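Long-range contact in multiheme cytochrome cf (Carboxydothermus ferrireducens DSM 11255, PDB 6QVM), which probably passes electrons from the cell through its chain of hemes c to insoluble extracellular Fe(III), while seated in the S-layer: residues T241-F253 with A267-L280. Sequence-based numbering, arbitrary orientation.
With HEC (heme c), chain J.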
loop_
_atom_site.group_PDB
_atom_site.type_symbol
_atom_site.label_atom_id
_atom_site.label_comp_id
_atom_site.label_asym_id
_atom_site.label_seq_id
_atom_site.Cartn_x
_atom_site.Cartn_y
_atom_site.Cartn_z
ATOM N N THR A 241 -1.348 2.958 -9.523
ATOM C CA THR A 241 -1.681 3.997 -8.562
ATOM C C THR A 241 -0.687 5.151 -8.685
ATOM O O THR A 241 0.397 5.014 -9.258
ATOM C CB THR A 241 -1.697 3.446 -7.134
ATOM O OG1 THR A 241 -0.379 3.028 -6.757
ATOM C CG2 THR A 241 -2.649 2.254 -7.027
ATOM N N TRP A 242 -1.075 6.307 -8.148
ATOM C CA TRP A 242 -0.276 7.510 -8.354
ATOM C C TRP A 242 0.987 7.517 -7.500
ATOM O O TRP A 242 1.981 8.144 -7.881
ATOM C CB TRP A 242 -1.129 8.751 -8.090
ATOM C CG TRP A 242 -2.055 9.021 -9.233
ATOM C CD1 TRP A 242 -3.399 8.771 -9.287
ATOM C CD2 TRP A 242 -1.696 9.565 -10.510
ATOM N NE1 TRP A 242 -3.897 9.139 -10.515
ATOM C CE2 TRP A 242 -2.871 9.624 -11.284
ATOM C CE3 TRP A 242 -0.494 10.018 -11.070
ATOM C CZ2 TRP A 242 -2.879 10.114 -12.588
ATOM C CZ3 TRP A 242 -0.503 10.498 -12.366
ATOM C CH2 TRP A 242 -1.687 10.541 -13.112
ATOM N N HIS A 243 0.970 6.819 -6.362
ATOM C CA HIS A 243 2.096 6.772 -5.432
ATOM C C HIS A 243 3.408 6.447 -6.148
ATOM O O HIS A 243 4.341 7.260 -6.095
ATOM C CB HIS A 243 1.835 5.762 -4.307
ATOM C CG HIS A 243 1.103 6.331 -3.135
ATOM N ND1 HIS A 243 0.158 5.616 -2.431
ATOM C CD2 HIS A 243 1.176 7.545 -2.541
ATOM C CE1 HIS A 243 -0.317 6.364 -1.451
ATOM N NE2 HIS A 243 0.285 7.540 -1.496
ATOM N N PRO A 244 3.532 5.311 -6.849
ATOM C CA PRO A 244 4.823 5.002 -7.483
ATOM C C PRO A 244 5.129 5.845 -8.709
ATOM O O PRO A 244 6.254 5.767 -9.219
ATOM C CB PRO A 244 4.682 3.523 -7.854
ATOM C CG PRO A 244 3.237 3.368 -8.126
ATOM C CD PRO A 244 2.539 4.255 -7.128
ATOM N N ASN A 245 4.185 6.657 -9.187
ATOM C CA ASN A 245 4.368 7.455 -10.392
ATOM C C ASN A 245 4.599 8.936 -10.109
ATOM O O ASN A 245 4.559 9.747 -11.040
ATOM C CB ASN A 245 3.158 7.287 -11.318
ATOM C CG ASN A 245 3.060 5.890 -11.907
ATOM O OD1 ASN A 245 3.902 5.482 -12.708
ATOM N ND2 ASN A 245 2.030 5.151 -11.516
ATOM N N MET A 246 4.845 9.309 -8.853
ATOM C CA MET A 246 4.937 10.725 -8.501
ATOM C C MET A 246 6.091 11.426 -9.212
ATOM O O MET A 246 5.983 12.614 -9.549
ATOM C CB MET A 246 5.079 10.874 -6.985
ATOM C CG MET A 246 5.248 12.304 -6.490
ATOM S SD MET A 246 3.765 13.311 -6.687
ATOM C CE MET A 246 4.191 14.753 -5.716
ATOM N N VAL A 247 7.187 10.717 -9.469
ATOM C CA VAL A 247 8.410 11.320 -9.992
ATOM C C VAL A 247 8.835 10.560 -11.240
ATOM O O VAL A 247 9.093 9.351 -11.180
ATOM C CB VAL A 247 9.535 11.325 -8.943
ATOM C CG1 VAL A 247 10.804 11.912 -9.520
ATOM C CG2 VAL A 247 9.095 12.086 -7.696
ATOM N N LYS A 248 8.923 11.269 -12.360
ATOM C CA LYS A 248 9.288 10.689 -13.643
ATOM C C LYS A 248 10.487 11.411 -14.241
ATOM O O LYS A 248 10.858 12.509 -13.814
ATOM C CB LYS A 248 8.127 10.751 -14.643
ATOM C CG LYS A 248 6.914 9.930 -14.250
ATOM C CD LYS A 248 7.315 8.487 -14.030
ATOM C CE LYS A 248 6.107 7.609 -13.800
ATOM N NZ LYS A 248 6.504 6.210 -13.510
ATOM N N THR A 249 11.081 10.780 -15.250
ATOM C CA THR A 249 11.995 11.441 -16.165
ATOM C C THR A 249 11.256 11.787 -17.453
ATOM O O THR A 249 10.256 11.146 -17.798
ATOM C CB THR A 249 13.208 10.552 -16.463
ATOM O OG1 THR A 249 12.770 9.289 -16.983
ATOM C CG2 THR A 249 14.043 10.328 -15.206
ATOM N N PRO A 250 11.706 12.821 -18.175
ATOM C CA PRO A 250 10.935 13.299 -19.344
ATOM C C PRO A 250 10.672 12.257 -20.427
ATOM O O PRO A 250 9.617 12.314 -21.071
ATOM C CB PRO A 250 11.800 14.453 -19.868
ATOM C CG PRO A 250 12.452 14.988 -18.645
ATOM C CD PRO A 250 12.757 13.781 -17.787
ATOM N N ASP A 251 11.587 11.311 -20.665
ATOM C CA ASP A 251 11.358 10.341 -21.737
ATOM C C ASP A 251 10.144 9.457 -21.468
ATOM O O ASP A 251 9.631 8.822 -22.396
ATOM C CB ASP A 251 12.609 9.475 -21.952
ATOM C CG ASP A 251 13.132 8.862 -20.665
ATOM O OD1 ASP A 251 12.418 8.036 -20.058
ATOM O OD2 ASP A 251 14.263 9.210 -20.264
ATOM N N PHE A 252 9.674 9.413 -20.220
ATOM C CA PHE A 252 8.490 8.632 -19.875
ATOM C C PHE A 252 7.252 9.103 -20.631
ATOM O O PHE A 252 6.343 8.306 -20.893
ATOM C CB PHE A 252 8.268 8.712 -18.363
ATOM C CG PHE A 252 6.958 8.140 -17.889
ATOM C CD1 PHE A 252 6.809 6.776 -17.684
ATOM C CD2 PHE A 252 5.881 8.974 -17.619
ATOM C CE1 PHE A 252 5.613 6.257 -17.229
ATOM C CE2 PHE A 252 4.687 8.461 -17.163
ATOM C CZ PHE A 252 4.554 7.102 -16.963
ATOM N N PHE A 253 7.197 10.381 -20.994
ATOM C CA PHE A 253 6.013 10.945 -21.626
ATOM C C PHE A 253 6.086 10.954 -23.148
ATOM O O PHE A 253 5.173 11.478 -23.788
ATOM C CB PHE A 253 5.769 12.369 -21.111
ATOM C CG PHE A 253 5.487 12.440 -19.636
ATOM C CD1 PHE A 253 4.198 12.278 -19.153
ATOM C CD2 PHE A 253 6.509 12.674 -18.732
ATOM C CE1 PHE A 253 3.937 12.338 -17.796
ATOM C CE2 PHE A 253 6.254 12.741 -17.375
ATOM C CZ PHE A 253 4.967 12.569 -16.906
ATOM N N ALA A 267 13.500 19.213 -22.943
ATOM C CA ALA A 267 13.523 17.995 -22.138
ATOM C C ALA A 267 14.885 17.781 -21.494
ATOM O O ALA A 267 14.977 17.289 -20.362
ATOM C CB ALA A 267 13.137 16.786 -22.983
ATOM N N SER A 268 15.957 18.143 -22.199
ATOM C CA SER A 268 17.304 17.946 -21.677
ATOM C C SER A 268 17.662 18.927 -20.563
ATOM O O SER A 268 18.644 18.695 -19.850
ATOM C CB SER A 268 18.329 18.046 -22.809
ATOM O OG SER A 268 18.136 19.230 -23.558
ATOM N N ASP A 269 16.895 20.003 -20.390
ATOM C CA ASP A 269 17.061 20.849 -19.215
ATOM C C ASP A 269 16.392 20.261 -17.981
ATOM O O ASP A 269 16.634 20.747 -16.870
ATOM C CB ASP A 269 16.492 22.246 -19.479
ATOM C CG ASP A 269 16.994 22.847 -20.779
ATOM O OD1 ASP A 269 18.230 22.926 -20.974
ATOM O OD2 ASP A 269 16.143 23.223 -21.615
ATOM N N VAL A 270 15.566 19.230 -18.152
ATOM C CA VAL A 270 14.727 18.702 -17.085
ATOM C C VAL A 270 15.400 17.488 -16.466
ATOM O O VAL A 270 15.828 16.570 -17.174
ATOM C CB VAL A 270 13.325 18.348 -17.604
ATOM C CG1 VAL A 270 12.424 17.923 -16.455
ATOM C CG2 VAL A 270 12.728 19.528 -18.345
ATOM N N ARG A 271 15.489 17.483 -15.141
ATOM C CA ARG A 271 15.980 16.330 -14.400
ATOM C C ARG A 271 14.840 15.386 -14.028
ATOM O O ARG A 271 14.931 14.174 -14.247
ATOM C CB ARG A 271 16.711 16.807 -13.146
ATOM C CG ARG A 271 17.667 15.799 -12.574
ATOM C CD ARG A 271 18.324 16.315 -11.332
ATOM N NE ARG A 271 19.523 17.109 -11.586
ATOM C CZ ARG A 271 20.713 16.586 -11.867
ATOM N NH1 ARG A 271 21.763 17.365 -12.066
ATOM N NH2 ARG A 271 20.861 15.275 -11.925
ATOM N N TYR A 272 13.766 15.923 -13.452
ATOM C CA TYR A 272 12.625 15.122 -13.035
ATOM C C TYR A 272 11.329 15.841 -13.375
ATOM O O TYR A 272 11.283 17.070 -13.455
ATOM C CB TYR A 272 12.654 14.827 -11.530
ATOM C CG TYR A 272 13.708 13.829 -11.123
ATOM C CD1 TYR A 272 13.689 12.533 -11.618
ATOM C CD2 TYR A 272 14.723 14.182 -10.244
ATOM C CE1 TYR A 272 14.645 11.616 -11.248
ATOM C CE2 TYR A 272 15.691 13.272 -9.871
ATOM C CZ TYR A 272 15.644 11.988 -10.374
ATOM O OH TYR A 272 16.598 11.068 -10.012
ATOM N N VAL A 273 10.271 15.057 -13.570
ATOM C CA VAL A 273 8.918 15.573 -13.740
ATOM C C VAL A 273 8.085 15.112 -12.553
ATOM O O VAL A 273 8.042 13.915 -12.245
ATOM C CB VAL A 273 8.290 15.099 -15.061
ATOM C CG1 VAL A 273 6.885 15.675 -15.219
ATOM C CG2 VAL A 273 9.176 15.476 -16.236
ATOM N N ILE A 274 7.442 16.057 -11.880
ATOM C CA ILE A 274 6.546 15.742 -10.776
ATOM C C ILE A 274 5.163 15.490 -11.364
ATOM O O ILE A 274 4.572 16.376 -11.991
ATOM C CB ILE A 274 6.525 16.868 -9.732
ATOM C CG1 ILE A 274 7.955 17.218 -9.310
ATOM C CG2 ILE A 274 5.711 16.453 -8.521
ATOM C CD1 ILE A 274 8.805 16.008 -8.933
ATOM N N ASN A 275 4.651 14.279 -11.165
ATOM C CA ASN A 275 3.544 13.742 -11.953
ATOM C C ASN A 275 2.317 13.557 -11.066
ATOM O O ASN A 275 2.277 12.642 -10.237
ATOM C CB ASN A 275 3.968 12.427 -12.607
ATOM C CG ASN A 275 2.895 11.838 -13.501
ATOM O OD1 ASN A 275 2.031 12.549 -14.013
ATOM N ND2 ASN A 275 2.939 10.523 -13.681
ATOM N N SER A 276 1.306 14.411 -11.261
ATOM C CA SER A 276 0.066 14.376 -10.492
ATOM C C SER A 276 -1.104 14.126 -11.442
ATOM O O SER A 276 -0.922 14.194 -12.664
ATOM C CB SER A 276 -0.115 15.688 -9.723
ATOM O OG SER A 276 -0.625 16.709 -10.564
ATOM N N PRO A 277 -2.312 13.834 -10.938
ATOM C CA PRO A 277 -3.423 13.515 -11.857
ATOM C C PRO A 277 -3.768 14.614 -12.852
ATOM O O PRO A 277 -4.255 14.306 -13.947
ATOM C CB PRO A 277 -4.591 13.233 -10.902
ATOM C CG PRO A 277 -3.936 12.744 -9.656
ATOM C CD PRO A 277 -2.651 13.518 -9.537
ATOM N N THR A 278 -3.524 15.886 -12.522
ATOM C CA THR A 278 -3.931 16.976 -13.402
ATOM C C THR A 278 -2.775 17.797 -13.959
ATOM O O THR A 278 -2.978 18.516 -14.942
ATOM C CB THR A 278 -4.900 17.923 -12.681
ATOM O OG1 THR A 278 -4.283 18.387 -11.476
ATOM C CG2 THR A 278 -6.210 17.223 -12.353
ATOM N N GLU A 279 -1.577 17.709 -13.385
ATOM C CA GLU A 279 -0.542 18.658 -13.757
ATOM C C GLU A 279 0.834 18.017 -13.660
ATOM O O GLU A 279 1.052 17.082 -12.885
ATOM C CB GLU A 279 -0.613 19.903 -12.868
ATOM C CG GLU A 279 0.101 21.109 -13.437
ATOM C CD GLU A 279 -0.249 22.385 -12.698
ATOM O OE1 GLU A 279 -0.122 22.407 -11.452
ATOM O OE2 GLU A 279 -0.678 23.353 -13.366
ATOM N N LEU A 280 1.755 18.536 -14.469
ATOM C CA LEU A 280 3.162 18.169 -14.439
ATOM C C LEU A 280 3.985 19.369 -13.991
ATOM O O LEU A 280 3.811 20.473 -14.516
ATOM C CB LEU A 280 3.633 17.703 -15.818
ATOM C CG LEU A 280 2.976 16.450 -16.398
ATOM C CD1 LEU A 280 3.644 16.076 -17.711
ATOM C CD2 LEU A 280 3.050 15.294 -15.414
HETATM FE FE HEC J . -0.218 8.873 -0.179
HETATM C CHA HEC J . -1.292 10.305 -3.073
HETATM C CHB HEC J . -3.415 7.723 0.429
HETATM C CHC HEC J . 0.957 6.963 2.432
HETATM C CHD HEC J . 2.848 10.453 -0.410
HETATM N NA HEC J . -2.013 8.976 -1.138
HETATM C C1A HEC J . -2.246 9.670 -2.308
HETATM C C2A HEC J . -3.665 9.616 -2.594
HETATM C C3A HEC J . -4.253 8.906 -1.625
HETATM C C4A HEC J . -3.227 8.498 -0.690
HETATM C CMA HEC J . -5.759 8.600 -1.520
HETATM C CAA HEC J . -4.361 10.272 -3.805
HETATM C CBA HEC J . -4.475 9.251 -4.932
HETATM C CGA HEC J . -5.282 9.857 -6.049
HETATM O O1A HEC J . -5.120 11.077 -6.333
HETATM O O2A HEC J . -6.089 9.110 -6.661
HETATM N NB HEC J . -1.071 7.593 1.182
HETATM C C1B HEC J . -2.403 7.217 1.217
HETATM C C2B HEC J . -2.557 6.200 2.233
HETATM C C3B HEC J . -1.350 5.992 2.799
HETATM C C4B HEC J . -0.390 6.865 2.140
HETATM C CMB HEC J . -3.915 5.551 2.587
HETATM C CAB HEC J . -1.011 5.003 3.944
HETATM C CBB HEC J . -1.358 3.535 3.591
HETATM N NC HEC J . 1.552 8.785 0.857
HETATM C C1C HEC J . 1.846 7.854 1.844
HETATM C C2C HEC J . 3.254 7.986 2.190
HETATM C C3C HEC J . 3.803 8.906 1.361
HETATM C C4C HEC J . 2.725 9.452 0.538
HETATM C CMC HEC J . 3.998 7.087 3.208
HETATM C CAC HEC J . 5.276 9.419 1.328
HETATM C CBC HEC J . 6.323 8.308 1.068
HETATM N ND HEC J . 0.643 10.176 -1.526
HETATM C C1D HEC J . 1.934 10.702 -1.419
HETATM C C2D HEC J . 2.159 11.579 -2.544
HETATM C C3D HEC J . 0.868 11.528 -3.367
HETATM C C4D HEC J . -0.016 10.632 -2.665
HETATM C CMD HEC J . 3.425 12.396 -2.861
HETATM C CAD HEC J . 0.577 12.255 -4.690
HETATM C CBD HEC J . 0.863 11.223 -5.786
HETATM C CGD HEC J . 0.790 11.823 -7.167
HETATM O O1D HEC J . 0.102 12.866 -7.322
HETATM O O2D HEC J . 1.411 11.252 -8.105
#
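Pro277 lies over one face of the Trp242 indole, its CG 3.7 Å from the centroid of the five-membered ring and nearly on the ring normal, a CH-pi contact. At the far rim of the indole, Trp242 CZ3 meets the carboxamide of Asn275 edge-on, ring and amide planes 75° apart. A chi1 of -177°, which sets CG opposite the backbone N, carries the Asn275 amide toward residues 241-253, where ND2 gives a bent bond (136°) to Asn245 O at 3.2 Å; Lys296 donates to OD1. Replacing Trp242 by alanine would remove the indole, and Pro277 would probably lose its CH-pi partner, with the Asn275 amide left lacking the ring edge beside it. Farther along, Phe253 is sandwiched between Phe252 CD2 and Leu280 CD1, while its CE2 touches Val273 CG1 at 3.7 Å. Backbone bonds align these side chains: Asn275 N reaches Met246 O, and Lys248 and Val273 form a hydrogen-bonded antiparallel pair, Val273 N lying 2.6 Å from Lys248 O. Next in sequence after Trp242, His243 binds the heme iron through NE2 at 1.9 Å, with His387 as the other axial ligand. This bis-histidine heme c ligand thus sits just before a short edge strand of a five-stranded antiparallel sheet, such coordination being common in multiheme cytochromes.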